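Local coordinates for uncharacterized protein (Aeromonas hydrophila J-1, PDB 6R1J) that forms the AhlC component of AHL, a tripartite alpha-pore-forming toxin, and is seen here in its soluble form as a triple head mutant, at the interface of chains A and B. Sequence-based numbering; all coordinates share one arbitrary frame. Chains: chain A/B, Uncharacterized protein.

Contact 1: the interface of chains A and B. Residues chain A 245, 249, 252; chain B 155-156, 159-160, 162-163, 166.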
loop_
_atom_site.group_PDB
_atom_site.type_symbol
_atom_site.label_atom_id
_atom_site.label_comp_id
_atom_site.label_asym_id
_atom_site.label_seq_id
_atom_site.Cartn_x
_atom_site.Cartn_y
_atom_site.Cartn_z
ATOM N N GLU A 245 -2.996 57.894 -13.820
ATOM C CA GLU A 245 -3.103 56.634 -14.607
ATOM C C GLU A 245 -2.307 55.518 -13.904
ATOM O O GLU A 245 -2.627 54.323 -14.142
ATOM C CB GLU A 245 -2.619 56.889 -16.038
ATOM C CG GLU A 245 -3.025 55.832 -17.057
ATOM C CD GLU A 245 -4.443 55.938 -17.598
ATOM O OE1 GLU A 245 -5.339 56.398 -16.850
ATOM O OE2 GLU A 245 -4.646 55.585 -18.782
ATOM N N LEU A 249 -3.608 51.917 -12.544
ATOM C CA LEU A 249 -2.936 50.630 -12.854
ATOM C C LEU A 249 -2.825 49.777 -11.589
ATOM O O LEU A 249 -3.253 48.608 -11.648
ATOM C CB LEU A 249 -1.553 50.876 -13.446
ATOM C CG LEU A 249 -0.786 49.623 -13.864
ATOM C CD1 LEU A 249 -1.279 49.118 -15.215
ATOM C CD2 LEU A 249 0.706 49.909 -13.907
ATOM N N THR A 252 -6.161 48.622 -10.151
ATOM C CA THR A 252 -6.714 47.544 -11.000
ATOM C C THR A 252 -6.001 46.223 -10.628
ATOM O O THR A 252 -6.705 45.191 -10.448
ATOM C CB THR A 252 -6.627 47.921 -12.478
ATOM O OG1 THR A 252 -7.361 49.139 -12.668
ATOM C CG2 THR A 252 -7.175 46.833 -13.373
ATOM N N LEU B 155 2.038 42.936 -17.466
ATOM C CA LEU B 155 1.273 44.162 -17.820
ATOM C C LEU B 155 1.463 45.234 -16.750
ATOM O O LEU B 155 1.684 46.400 -17.113
ATOM C CB LEU B 155 -0.204 43.826 -18.039
ATOM C CG LEU B 155 -0.502 43.090 -19.344
ATOM C CD1 LEU B 155 -1.921 42.542 -19.349
ATOM C CD2 LEU B 155 -0.249 43.985 -20.553
ATOM N N THR B 156 1.447 44.826 -15.491
ATOM C CA THR B 156 1.599 45.715 -14.320
ATOM C C THR B 156 2.998 46.339 -14.354
ATOM O O THR B 156 3.128 47.500 -13.949
ATOM C CB THR B 156 1.288 44.942 -13.035
ATOM O OG1 THR B 156 -0.039 44.416 -13.161
ATOM C CG2 THR B 156 1.394 45.805 -11.808
ATOM N N GLY B 159 3.908 49.751 -16.642
ATOM C CA GLY B 159 3.379 51.092 -16.318
ATOM C C GLY B 159 2.035 51.318 -17.015
ATOM O O GLY B 159 1.368 50.323 -17.303
ATOM N N THR B 160 1.683 52.567 -17.350
ATOM C CA THR B 160 0.350 52.978 -17.889
ATOM C C THR B 160 0.064 52.315 -19.231
ATOM O O THR B 160 -1.125 52.143 -19.539
ATOM C CB THR B 160 0.208 54.503 -18.025
ATOM O OG1 THR B 160 1.148 54.947 -18.998
ATOM C CG2 THR B 160 0.433 55.232 -16.722
ATOM N N GLY B 162 0.363 49.296 -19.896
ATOM C CA GLY B 162 -0.264 48.003 -19.559
ATOM C C GLY B 162 -1.691 48.095 -19.032
ATOM O O GLY B 162 -2.299 47.022 -18.847
ATOM N N LEU B 163 -2.261 49.284 -18.812
ATOM C CA LEU B 163 -3.589 49.392 -18.137
ATOM C C LEU B 163 -4.745 48.845 -18.989
ATOM O O LEU B 163 -5.553 48.061 -18.481
ATOM C CB LEU B 163 -3.827 50.825 -17.669
ATOM C CG LEU B 163 -5.230 51.100 -17.152
ATOM C CD1 LEU B 163 -5.562 50.267 -15.916
ATOM C CD2 LEU B 163 -5.387 52.588 -16.874
ATOM N N LEU B 166 -4.479 45.074 -18.825
ATOM C CA LEU B 166 -4.687 44.528 -17.460
ATOM C C LEU B 166 -6.189 44.486 -17.190
ATOM O O LEU B 166 -6.661 43.503 -16.587
ATOM C CB LEU B 166 -3.969 45.396 -16.419
ATOM C CG LEU B 166 -4.110 44.942 -14.972
ATOM C CD1 LEU B 166 -3.526 43.544 -14.790
ATOM C CD2 LEU B 166 -3.460 45.919 -14.013
#
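The head of chain B, where helix 81-157 turns through the 3-10 helix 159-162 into helix 163-228, meets the start of helix 244-264 of chain A. A:Leu249 touches the turn with both methyls. Its CG is anti to the backbone N (chi1 -177°), which carries the isobutyl group out towards chain B. CD2 lies 3.4 Å from the backbone O of B:Thr156 and also meets the backbone of B:Gly159. CD1 rests on the start of the next helix, 3.7 Å from B:Leu163 CA. The leucine tip thus packs largely on backbone.

B:Leu163 spreads its two methyls along helix 244-264. Its CD1 faces A:Thr252 OG1 at 3.9 Å, with the two side chains at about a right angle. Its CD2 meets the carboxylate carbon CD of A:Glu245 at 3.6 Å, but that glutamate is poorly ordered. The engineered B:Thr160 crosses the same glutamate at about a right angle, methyl CG2 foremost, 3.5 Å from A:Glu245 CG.

B:Leu166 and A:Thr252 run past each other in opposite directions, with B:Leu166 CD2 3.9 Å from A:Thr252 CG2. That leucine methyl also lies 3.6 Å from the backbone O of A:Leu249. No hydrogen bond or salt bridge crosses this patch. B:Thr156, whose backbone O meets A:Leu249, is engineered too. The site lies at the end of the elongated helical bundle, on the turn that joins its two long helices.

Contact 2: the interface of chains A and B. Residues chain A 252-253, 256, 259; chain B 152, 166-167, 170, 173-174.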
loop_
_atom_site.group_PDB
_atom_site.type_symbol
_atom_site.label_atom_id
_atom_site.label_comp_id
_atom_site.label_asym_id
_atom_site.label_seq_id
_atom_site.Cartn_x
_atom_site.Cartn_y
_atom_site.Cartn_z
ATOM N N THR A 252 -6.161 48.622 -10.151
ATOM C CA THR A 252 -6.714 47.544 -11.000
ATOM C C THR A 252 -6.001 46.223 -10.628
ATOM O O THR A 252 -6.705 45.191 -10.448
ATOM C CB THR A 252 -6.627 47.921 -12.478
ATOM O OG1 THR A 252 -7.361 49.139 -12.668
ATOM C CG2 THR A 252 -7.175 46.833 -13.373
ATOM N N ALA A 253 -4.659 46.247 -10.488
ATOM C CA ALA A 253 -3.851 45.081 -10.067
ATOM C C ALA A 253 -4.302 44.654 -8.681
ATOM O O ALA A 253 -4.551 43.426 -8.494
ATOM C CB ALA A 253 -2.352 45.395 -10.114
ATOM N N THR A 256 -7.595 42.677 -8.714
ATOM C CA THR A 256 -7.421 41.256 -9.131
ATOM C C THR A 256 -7.007 40.411 -7.919
ATOM O O THR A 256 -7.505 39.259 -7.787
ATOM C CB THR A 256 -6.442 41.035 -10.298
ATOM O OG1 THR A 256 -5.083 41.237 -9.897
ATOM C CG2 THR A 256 -6.760 41.886 -11.513
ATOM N N ARG A 259 -9.951 39.897 -5.483
ATOM C CA ARG A 259 -10.889 38.877 -6.037
ATOM C C ARG A 259 -10.250 37.489 -5.939
ATOM O O ARG A 259 -10.971 36.506 -5.759
ATOM C CB ARG A 259 -11.266 39.266 -7.468
ATOM C CG ARG A 259 -12.180 40.480 -7.424
ATOM C CD ARG A 259 -12.767 40.927 -8.733
ATOM N NE ARG A 259 -13.763 41.947 -8.390
ATOM C CZ ARG A 259 -14.092 42.927 -9.196
ATOM N NH1 ARG A 259 -13.470 43.010 -10.347
ATOM N NH2 ARG A 259 -14.988 43.832 -8.841
ATOM N N LYS B 152 -0.482 39.103 -16.032
ATOM C CA LYS B 152 -0.853 40.110 -15.006
ATOM C C LYS B 152 0.433 40.774 -14.499
ATOM O O LYS B 152 0.474 42.014 -14.427
ATOM C CB LYS B 152 -1.683 39.437 -13.903
ATOM C CG LYS B 152 -2.281 40.321 -12.811
ATOM C CD LYS B 152 -1.397 40.481 -11.566
ATOM C CE LYS B 152 -2.000 41.372 -10.490
ATOM N NZ LYS B 152 -1.042 41.843 -9.448
ATOM N N LEU B 166 -4.479 45.074 -18.825
ATOM C CA LEU B 166 -4.687 44.528 -17.460
ATOM C C LEU B 166 -6.189 44.486 -17.190
ATOM O O LEU B 166 -6.661 43.503 -16.587
ATOM C CB LEU B 166 -3.969 45.396 -16.419
ATOM C CG LEU B 166 -4.110 44.942 -14.972
ATOM C CD1 LEU B 166 -3.526 43.544 -14.790
ATOM C CD2 LEU B 166 -3.460 45.919 -14.013
ATOM N N ILE B 167 -6.889 45.537 -17.599
ATOM C CA ILE B 167 -8.371 45.649 -17.419
ATOM C C ILE B 167 -9.033 44.464 -18.130
ATOM O O ILE B 167 -9.902 43.839 -17.504
ATOM C CB ILE B 167 -8.919 47.010 -17.902
ATOM C CG1 ILE B 167 -8.522 48.139 -16.944
ATOM C CG2 ILE B 167 -10.435 46.943 -18.115
ATOM C CD1 ILE B 167 -8.882 49.552 -17.445
ATOM N N ALA B 170 -8.207 41.144 -16.379
ATOM C CA ALA B 170 -8.912 41.052 -15.078
ATOM C C ALA B 170 -10.249 40.304 -15.257
ATOM O O ALA B 170 -10.609 39.451 -14.391
ATOM C CB ALA B 170 -9.124 42.421 -14.490
ATOM N N LEU B 173 -9.364 36.581 -16.131
ATOM C CA LEU B 173 -8.782 35.995 -14.911
ATOM C C LEU B 173 -9.935 35.520 -14.016
ATOM O O LEU B 173 -9.899 34.353 -13.614
ATOM C CB LEU B 173 -7.882 37.042 -14.259
ATOM C CG LEU B 173 -7.100 36.610 -13.028
ATOM C CD1 LEU B 173 -6.189 35.429 -13.342
ATOM C CD2 LEU B 173 -6.293 37.798 -12.499
ATOM N N THR B 174 -10.935 36.365 -13.750
ATOM C CA THR B 174 -12.123 36.004 -12.919
ATOM C C THR B 174 -12.761 34.708 -13.459
ATOM O O THR B 174 -12.924 33.769 -12.672
ATOM C CB THR B 174 -13.121 37.169 -12.825
ATOM O OG1 THR B 174 -12.525 38.145 -11.974
ATOM C CG2 THR B 174 -14.467 36.787 -12.234
#
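A:Thr256, on helix 244-264 of chain A, packs against helix 163-228 of chain B with its two branches turned to different partners. Methyl CG2 is anti to the carbonyl carbon and points at B:Ala170 CB, 3.8 Å away. Hydroxyl OG1 sits between the backbone N and the carbonyl carbon (chi1 72°), facing the side chain of B:Lys152. The two side chains approach at a slant. B:Leu173 reaches the branch point itself, with CD2 3.9 Å from A:Thr256 CB.

B:Lys152 comes from helix 81-157. Its chain bends at chi2 (-92°), and its end passes beside A:Ala253. The amine NZ is 3.8 Å from A:Ala253 CB, a contact without a hydrogen bond.

One turn earlier, A:Thr252 adds B:Ile167 to its neighbours, its methyl CG2 lying 4.0 Å from B:Ile167 CG1. B:Leu166 extends CD2 to the backbone N of A:Ala253, at 3.7 Å. At the far end, A:Arg259 and B:Thr174 are only loosely apposed.

No polar pair bonds across the patch, so apolar packing carries it. The A:Thr256 hydroxyl is instead satisfied within its own helix: OG1 donates to the backbone O of A:Ala253 at 2.7 Å, in the carbonyl plane and on a lone pair.

Contact 3: the interface of chains A and B. Residues chain A 11-12, 15, 210; chain B 192, 196.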
loop_
_atom_site.group_PDB
_atom_site.type_symbol
_atom_site.label_atom_id
_atom_site.label_comp_id
_atom_site.label_asym_id
_atom_site.label_seq_id
_atom_site.Cartn_x
_atom_site.Cartn_y
_atom_site.Cartn_z
ATOM N N ALA A 11 -13.313 19.284 6.996
ATOM C CA ALA A 11 -14.280 18.188 7.174
ATOM C C ALA A 11 -13.545 16.843 7.170
ATOM O O ALA A 11 -13.826 15.997 8.048
ATOM C CB ALA A 11 -15.340 18.261 6.101
ATOM N N ASN A 12 -12.626 16.665 6.231
ATOM C CA ASN A 12 -11.843 15.421 6.062
ATOM C C ASN A 12 -10.954 15.210 7.294
ATOM O O ASN A 12 -10.862 14.068 7.751
ATOM C CB ASN A 12 -11.051 15.445 4.757
ATOM C CG ASN A 12 -11.959 15.422 3.542
ATOM O OD1 ASN A 12 -13.055 14.895 3.634
ATOM N ND2 ASN A 12 -11.520 16.000 2.435
ATOM N N GLN A 15 -13.072 13.911 10.205
ATOM C CA GLN A 15 -13.321 12.461 10.062
ATOM C C GLN A 15 -12.051 11.679 10.407
ATOM O O GLN A 15 -12.152 10.678 11.121
ATOM C CB GLN A 15 -13.703 12.108 8.632
ATOM C CG GLN A 15 -13.676 10.612 8.339
ATOM C CD GLN A 15 -14.734 9.819 9.082
ATOM O OE1 GLN A 15 -15.747 9.431 8.483
ATOM N NE2 GLN A 15 -14.521 9.571 10.380
ATOM N N GLN A 210 -4.521 15.833 4.146
ATOM C CA GLN A 210 -5.597 16.855 4.234
ATOM C C GLN A 210 -5.063 18.100 4.943
ATOM O O GLN A 210 -5.318 19.245 4.482
ATOM C CB GLN A 210 -6.810 16.269 4.940
ATOM C CG GLN A 210 -7.419 15.096 4.192
ATOM C CD GLN A 210 -8.196 15.520 2.963
ATOM O OE1 GLN A 210 -8.645 16.666 2.881
ATOM N NE2 GLN A 210 -8.332 14.593 2.023
ATOM N N GLY B 192 -11.167 12.765 -1.763
ATOM C CA GLY B 192 -11.542 12.631 -0.335
ATOM C C GLY B 192 -12.358 11.374 -0.098
ATOM O O GLY B 192 -12.049 10.648 0.865
ATOM N N ARG B 196 -11.212 7.974 2.010
ATOM C CA ARG B 196 -12.033 7.510 3.159
ATOM C C ARG B 196 -12.398 6.053 2.946
ATOM O O ARG B 196 -12.296 5.254 3.904
ATOM C CB ARG B 196 -13.286 8.385 3.276
ATOM C CG ARG B 196 -14.020 8.264 4.595
ATOM C CD ARG B 196 -15.191 9.229 4.684
ATOM N NE ARG B 196 -14.758 10.610 4.783
ATOM C CZ ARG B 196 -15.502 11.617 5.274
ATOM N NH1 ARG B 196 -16.732 11.407 5.728
ATOM N NH2 ARG B 196 -14.987 12.835 5.349
#
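B:Arg196 reaches from helix 163-228 of chain B to A:Asn12 and A:Gln15 on helix 5-21 of chain A. The polar link between the chains is slight. Guanidinium NH2 gives a weak hydrogen bond to the amide oxygen OD1 of A:Asn12, 3.3 Å long and bent to 131° at the hydrogen. The amide and guanidinium planes stand almost perpendicular.

The aliphatic part of A:Gln15 covers one face of the guanidinium, with CG above its centre and 3.7 Å from B:Arg196 CZ. A:Gln15 CB lies 3.6 Å from B:Arg196 NH2. The glutamine chain bends at chi2 (67°), and its amide oxygen stays over the same face, towards the NH1 side. There A:Gln15 OE1 lies 3.5 Å from B:Arg196 NH1, and this approach is not a hydrogen bond.

Within chain A, A:Gln210 from helix 163-236 is the second-shell partner. It holds the nitrogen side of the A:Asn12 amide, while the oxygen side faces the arginine. B:Gly192, one turn before the arginine, lies near the asparagine without close contact. In the supporting hydrogen bond, A:Asn12 ND2 donates to A:Gln210 OE1 at 3.0 Å, approaching from above the glutamine's carbonyl plane.

Contacts 1 and 2 form one continuous strip. Their C-alpha centres are about 10 Å apart, and they share A:Thr252 and B:Leu166. Both set helix 244-264 of chain A against the head-end helices of chain B. Contact 3 is separate, with its C-alpha centre about 42 Å from contact 1 and 33 Å from contact 2. It involves helix 5-21 of chain A, but helix 163-228 of chain B runs through all three. The deposited assembly holds four copies. The structure alone does not show whether this pairing is the soluble form's biological oligomer.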